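Local coordinates for protein N-formylglutamate amidohydrolase (Ralstonia eutropha, PDB 2Q7S) that probably acts as a zinc-dependent hydrolase of the N-formylglutamate amidohydrolase family, with one zinc ion bound by two histidines and an aspartate, at residues N170-P175 and S246-I251; L195-G200 and A223-Y228. All coordinates share one frame; numbering follows the deposited sequence.

Contact 1: N170-P175 and S246-I251; sequences NLHSMP and SLQIEI. With ZN (zinc ion), chain C.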
loop_
_atom_site.group_PDB
_atom_site.type_symbol
_atom_site.label_atom_id
_atom_site.label_comp_id
_atom_site.label_asym_id
_atom_site.label_seq_id
_atom_site.Cartn_x
_atom_site.Cartn_y
_atom_site.Cartn_z
ATOM N N ASN A 170 -0.949 -1.058 -5.927
ATOM C CA ASN A 170 -0.959 -0.690 -4.520
ATOM C C ASN A 170 0.062 -1.604 -3.787
ATOM O O ASN A 170 -0.096 -2.823 -3.755
ATOM C CB ASN A 170 -2.422 -0.877 -4.020
ATOM C CG ASN A 170 -2.654 -0.345 -2.636
ATOM O OD1 ASN A 170 -2.926 -1.118 -1.712
ATOM N ND2 ASN A 170 -2.578 0.954 -2.474
ATOM N N LEU A 171 1.125 -1.024 -3.227
ATOM C CA LEU A 171 2.313 -1.751 -2.902
ATOM C C LEU A 171 2.491 -1.883 -1.404
ATOM O O LEU A 171 2.425 -0.879 -0.696
ATOM C CB LEU A 171 3.550 -1.002 -3.511
ATOM C CG LEU A 171 3.497 -0.739 -5.022
ATOM C CD1 LEU A 171 4.704 0.098 -5.518
ATOM C CD2 LEU A 171 3.383 -2.020 -5.807
ATOM N N HIS A 172 2.803 -3.106 -0.937
ATOM C CA HIS A 172 2.897 -3.413 0.489
ATOM C C HIS A 172 3.969 -4.422 0.785
ATOM O O HIS A 172 4.539 -5.058 -0.105
ATOM C CB HIS A 172 1.548 -3.995 1.012
ATOM C CG HIS A 172 0.433 -3.054 0.860
ATOM N ND1 HIS A 172 0.011 -2.234 1.887
ATOM C CD2 HIS A 172 -0.276 -2.709 -0.231
ATOM C CE1 HIS A 172 -0.940 -1.448 1.427
ATOM N NE2 HIS A 172 -1.131 -1.713 0.151
ATOM N N SER A 173 4.268 -4.515 2.062
ATOM C CA SER A 173 4.923 -5.696 2.621
ATOM C C SER A 173 4.170 -6.193 3.856
ATOM O O SER A 173 3.484 -5.452 4.538
ATOM C CB SER A 173 6.383 -5.379 2.963
ATOM O OG SER A 173 6.455 -4.525 4.070
HETATM N N MSE A 174 4.411 -7.430 4.200
HETATM C CA MSE A 174 3.682 -8.076 5.245
HETATM C C MSE A 174 4.638 -8.893 6.130
HETATM O O MSE A 174 5.680 -9.412 5.646
HETATM C CB MSE A 174 2.595 -8.957 4.607
HETATM C CG MSE A 174 3.085 -9.825 3.501
HETATM SE SE MSE A 174 1.741 -11.059 2.812
HETATM C CE MSE A 174 3.112 -12.002 1.840
ATOM N N PRO A 175 4.295 -9.033 7.421
ATOM C CA PRO A 175 5.087 -9.839 8.327
ATOM C C PRO A 175 4.907 -11.321 8.097
ATOM O O PRO A 175 3.923 -11.764 7.473
ATOM C CB PRO A 175 4.553 -9.426 9.705
ATOM C CG PRO A 175 3.170 -9.040 9.435
ATOM C CD PRO A 175 3.152 -8.409 8.099
ATOM N N SER A 246 -6.740 -2.183 -10.945
ATOM C CA SER A 246 -6.024 -2.041 -9.693
ATOM C C SER A 246 -5.657 -3.448 -9.169
ATOM O O SER A 246 -6.488 -4.429 -9.152
ATOM C CB SER A 246 -6.882 -1.277 -8.684
ATOM O OG SER A 246 -6.161 -0.785 -7.573
ATOM N N LEU A 247 -4.434 -3.523 -8.691
ATOM C CA LEU A 247 -3.860 -4.745 -8.102
ATOM C C LEU A 247 -3.089 -4.425 -6.808
ATOM O O LEU A 247 -2.164 -3.623 -6.828
ATOM C CB LEU A 247 -2.914 -5.377 -9.137
ATOM C CG LEU A 247 -2.254 -6.707 -8.727
ATOM C CD1 LEU A 247 -3.358 -7.781 -8.515
ATOM C CD2 LEU A 247 -1.249 -7.100 -9.826
ATOM N N GLN A 248 -3.442 -5.050 -5.681
ATOM C CA GLN A 248 -2.649 -4.870 -4.459
ATOM C C GLN A 248 -1.544 -5.924 -4.466
ATOM O O GLN A 248 -1.806 -7.089 -4.711
ATOM C CB GLN A 248 -3.535 -5.012 -3.238
ATOM C CG GLN A 248 -2.906 -4.565 -1.952
ATOM C CD GLN A 248 -3.902 -4.384 -0.826
ATOM O OE1 GLN A 248 -4.972 -3.798 -1.003
ATOM N NE2 GLN A 248 -3.555 -4.894 0.345
ATOM N N ILE A 249 -0.298 -5.523 -4.241
ATOM C CA ILE A 249 0.834 -6.481 -4.178
ATOM C C ILE A 249 1.530 -6.442 -2.826
ATOM O O ILE A 249 2.065 -5.358 -2.404
ATOM C CB ILE A 249 1.921 -6.190 -5.274
ATOM C CG1 ILE A 249 1.281 -6.151 -6.677
ATOM C CG2 ILE A 249 3.048 -7.232 -5.174
ATOM C CD1 ILE A 249 2.289 -6.007 -7.849
ATOM N N GLU A 250 1.604 -7.614 -2.181
ATOM C CA GLU A 250 2.189 -7.732 -0.833
ATOM C C GLU A 250 3.443 -8.603 -0.837
ATOM O O GLU A 250 3.402 -9.683 -1.329
ATOM C CB GLU A 250 1.163 -8.352 0.115
ATOM C CG GLU A 250 -0.125 -7.591 0.255
ATOM C CD GLU A 250 -0.230 -6.801 1.517
ATOM O OE1 GLU A 250 0.705 -6.848 2.346
ATOM O OE2 GLU A 250 -1.246 -6.102 1.671
ATOM N N ILE A 251 4.541 -8.106 -0.272
ATOM C CA ILE A 251 5.799 -8.800 -0.203
ATOM C C ILE A 251 6.099 -9.266 1.235
ATOM O O ILE A 251 6.160 -8.459 2.181
ATOM C CB ILE A 251 6.948 -7.840 -0.687
ATOM C CG1 ILE A 251 6.696 -7.369 -2.117
ATOM C CG2 ILE A 251 8.313 -8.457 -0.591
ATOM C CD1 ILE A 251 7.755 -6.443 -2.613
HETATM ZN ZN ZN C . 0.715 -2.286 3.738
#

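Contact 2: L195-G200 and A223-Y228; sequences LGDRDG and ARNDPY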
loop_
_atom_site.group_PDB
_atom_site.type_symbol
_atom_site.label_atom_id
_atom_site.label_comp_id
_atom_site.label_asym_id
_atom_site.label_seq_id
_atom_site.Cartn_x
_atom_site.Cartn_y
_atom_site.Cartn_z
ATOM N N LEU A 195 -1.103 -11.310 -4.190
ATOM C CA LEU A 195 -1.727 -10.412 -5.179
ATOM C C LEU A 195 -3.230 -10.350 -4.890
ATOM O O LEU A 195 -3.901 -11.340 -4.953
ATOM C CB LEU A 195 -1.498 -10.965 -6.586
ATOM C CG LEU A 195 -0.053 -11.191 -6.976
ATOM C CD1 LEU A 195 0.050 -11.789 -8.413
ATOM C CD2 LEU A 195 0.764 -9.903 -6.834
ATOM N N GLY A 196 -3.724 -9.175 -4.514
ATOM C CA GLY A 196 -5.132 -8.978 -4.221
ATOM C C GLY A 196 -5.801 -8.171 -5.321
ATOM O O GLY A 196 -5.377 -7.070 -5.648
ATOM N N ASP A 197 -6.868 -8.747 -5.877
ATOM C CA ASP A 197 -7.660 -8.093 -6.897
ATOM C C ASP A 197 -9.160 -8.377 -6.651
ATOM O O ASP A 197 -9.963 -8.418 -7.593
ATOM C CB ASP A 197 -7.161 -8.558 -8.264
ATOM C CG ASP A 197 -7.393 -10.105 -8.514
ATOM O OD1 ASP A 197 -7.959 -10.830 -7.652
ATOM O OD2 ASP A 197 -7.069 -10.582 -9.622
ATOM N N ARG A 198 -9.514 -8.565 -5.372
ATOM C CA ARG A 198 -10.904 -8.769 -4.906
ATOM C C ARG A 198 -11.500 -9.925 -5.680
ATOM O O ARG A 198 -12.461 -9.760 -6.399
ATOM C CB ARG A 198 -11.753 -7.470 -5.049
ATOM C CG ARG A 198 -11.073 -6.238 -4.444
ATOM C CD ARG A 198 -11.256 -6.139 -2.971
ATOM N NE ARG A 198 -12.638 -5.809 -2.698
ATOM C CZ ARG A 198 -13.089 -5.155 -1.642
ATOM N NH1 ARG A 198 -12.288 -4.741 -0.663
ATOM N NH2 ARG A 198 -14.387 -4.923 -1.571
ATOM N N ASP A 199 -10.840 -11.077 -5.551
ATOM C CA ASP A 199 -11.146 -12.330 -6.262
ATOM C C ASP A 199 -11.360 -12.199 -7.765
ATOM O O ASP A 199 -12.329 -12.718 -8.320
ATOM C CB ASP A 199 -12.340 -13.014 -5.619
ATOM C CG ASP A 199 -12.103 -13.353 -4.157
ATOM O OD1 ASP A 199 -11.021 -13.919 -3.838
ATOM O OD2 ASP A 199 -13.034 -13.089 -3.339
ATOM N N GLY A 200 -10.426 -11.520 -8.419
ATOM C CA GLY A 200 -10.420 -11.455 -9.856
ATOM C C GLY A 200 -11.304 -10.400 -10.485
ATOM O O GLY A 200 -11.676 -10.561 -11.643
ATOM N N ALA A 223 0.688 -16.211 -4.146
ATOM C CA ALA A 223 -0.713 -16.588 -3.851
ATOM C C ALA A 223 -1.588 -15.431 -4.311
ATOM O O ALA A 223 -1.167 -14.274 -4.220
ATOM C CB ALA A 223 -0.940 -16.832 -2.313
ATOM N N ARG A 224 -2.784 -15.737 -4.809
ATOM C CA ARG A 224 -3.784 -14.713 -5.120
ATOM C C ARG A 224 -4.783 -14.702 -3.981
ATOM O O ARG A 224 -5.220 -15.759 -3.540
ATOM C CB ARG A 224 -4.527 -15.045 -6.421
ATOM C CG ARG A 224 -3.609 -15.046 -7.643
ATOM C CD ARG A 224 -4.411 -15.122 -8.950
ATOM N NE ARG A 224 -3.537 -15.403 -10.094
ATOM C CZ ARG A 224 -3.856 -15.144 -11.355
ATOM N NH1 ARG A 224 -5.022 -14.582 -11.657
ATOM N NH2 ARG A 224 -2.985 -15.401 -12.320
ATOM N N ASN A 225 -5.148 -13.512 -3.527
ATOM C CA ASN A 225 -6.319 -13.316 -2.635
ATOM C C ASN A 225 -6.302 -14.118 -1.342
ATOM O O ASN A 225 -7.357 -14.473 -0.791
ATOM C CB ASN A 225 -7.608 -13.517 -3.432
ATOM C CG ASN A 225 -7.721 -12.506 -4.565
ATOM O OD1 ASN A 225 -7.852 -11.322 -4.310
ATOM N ND2 ASN A 225 -7.585 -12.958 -5.804
ATOM N N ASP A 226 -5.099 -14.311 -0.818
ATOM C CA ASP A 226 -4.837 -15.209 0.315
ATOM C C ASP A 226 -3.556 -14.755 1.063
ATOM O O ASP A 226 -2.441 -14.984 0.576
ATOM C CB ASP A 226 -4.662 -16.622 -0.209
ATOM C CG ASP A 226 -4.527 -17.654 0.899
ATOM O OD1 ASP A 226 -4.569 -17.268 2.089
ATOM O OD2 ASP A 226 -4.397 -18.861 0.579
ATOM N N PRO A 227 -3.708 -14.085 2.227
ATOM C CA PRO A 227 -4.927 -13.689 2.935
ATOM C C PRO A 227 -5.447 -12.287 2.547
ATOM O O PRO A 227 -6.478 -11.891 3.055
ATOM C CB PRO A 227 -4.489 -13.694 4.399
ATOM C CG PRO A 227 -3.028 -13.258 4.312
ATOM C CD PRO A 227 -2.508 -13.664 2.976
ATOM N N TYR A 228 -4.765 -11.597 1.631
ATOM C CA TYR A 228 -5.094 -10.229 1.252
ATOM C C TYR A 228 -5.737 -10.122 -0.118
ATOM O O TYR A 228 -5.066 -10.306 -1.145
ATOM C CB TYR A 228 -3.836 -9.376 1.216
ATOM C CG TYR A 228 -3.145 -9.274 2.538
ATOM C CD1 TYR A 228 -3.642 -8.472 3.528
ATOM C CD2 TYR A 228 -1.983 -9.982 2.791
ATOM C CE1 TYR A 228 -3.002 -8.368 4.732
ATOM C CE2 TYR A 228 -1.339 -9.880 3.999
ATOM C CZ TYR A 228 -1.855 -9.082 4.965
ATOM O OH TYR A 228 -1.202 -8.967 6.177
HETATM O O HOH W 1 -7.165 -13.241 -10.162
#

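Contact 1: N170-P175 and S246-I251
N170 OD1, lying 3.5 Å from Q248 CG on the neighbouring strand, accepts two hydrogen bonds. H172 NE2 donates to it at 2.7 Å, in the plane of the imidazole ring but from above the N170 amide plane, and N85 supplies the second donor. ND2 of the same amide reaches D29, so N170 is a second-shell residue that probably helps fix the rotation of the ring. At its other nitrogen, H172 ND1 binds the zinc ion at 2.0 Å; H32 and D55 are the other protein ligands.

Five backbone hydrogen bonds, from N170 N to L247 O through to M174 N to I251 O, set N170 opposite Q248 and S173 opposite I251 in a parallel register. Among them I249 N meets N170 O at 2.8 Å with an N-H...O angle of 169°.

N170, H172, Q248 and E250 share one face of this pair, and H172 on it supplies one zinc ligand. Q248 NE2 sits 3.9 Å above one face of the H172 ring, offset toward the rim. The same nitrogen donates to the anti lone pair of E250 OE2 at 2.9 Å. E250 is bent at chi2 (-103°), which brings CD over to H172 CB. The carboxylate plane lies 19° from the ring plane, and E250 OE1 is 3.3 Å from H172 CB. The selenium of selenomethionine M174, atom SE, lies 3.9 Å from E250 CB.

The pair is fully buried within the main sheet, strand 166-174 running between 26-30 and 244-252. I234 of helix 233-237 covers N170 and Q248, whereas L171 and S173, on the other face, pack against V58 of helix 58-61; strand 193-196 flanks 244-252 on its far side.

Contact 2: L195-G200 and A223-Y228
N225 and D197 lock the tight part of this contact through their side-chain ends. N225 ND2 donates in its own amide plane to D197 OD1 at 2.8 Å, meeting it on the syn side, with the two planes 28° apart. G200 N reaches the same oxygen from the opposite face at 2.7 Å, and this bond to a backbone N three residues on is an Asx motif. For D197, chi1 of 65° sets CG between the backbone N and the carbonyl carbon. The other end of the amide, N225 OD1, accepts from D197 N at 3.2 Å and weakly from D199 N, so one asparagine clasps the turn after strand 193-196.

Upstream, a short parallel strand pairing joins L195 N to A223 O at 3.0 Å and N225 N to L195 O at 2.9 Å. G196, with no side chain, lets Y228 O come within 3.4 Å of its CA.

The margins are looser. At one of them a water donates to D197 OD2 at 2.7 Å and accepts from R224 NH1 at 2.9 Å. On a different flank of N225, D199 is exposed, its OD1 near N225 CB and its OD2 in a salt bridge with K229.

Within the beta-alpha-beta unit 193-196, 205-217 and 222-224, R224 forms salt bridges with D209 and E212 of the connecting helix. L195 packs on V208 and V211 of that helix and on I249 of strand 244-252.

Overall arrangement
From the N terminus the chain first enters contact 1 on strand 166-174, passes helix 178-181, and reaches strand 193-196, where contact 2 begins. Helix 205-217 then leads to strand 222-224, which closes contact 2 at 223-228. Only after helix 233-237 does strand 244-252 return to close contact 1, so the smaller loop is nested inside the larger and the two do not cross. Their centres lie 10 Å apart. Strand 244-252, antiparallel to 193-196, joins them: Q248 N probably hydrogen-bonds to G196 O at 2.8 Å, while M174 SE packs 3.5 Å from Y228 CE2. The strand that carries zinc ligand H172 is thereby tied to the edge strand 222-224.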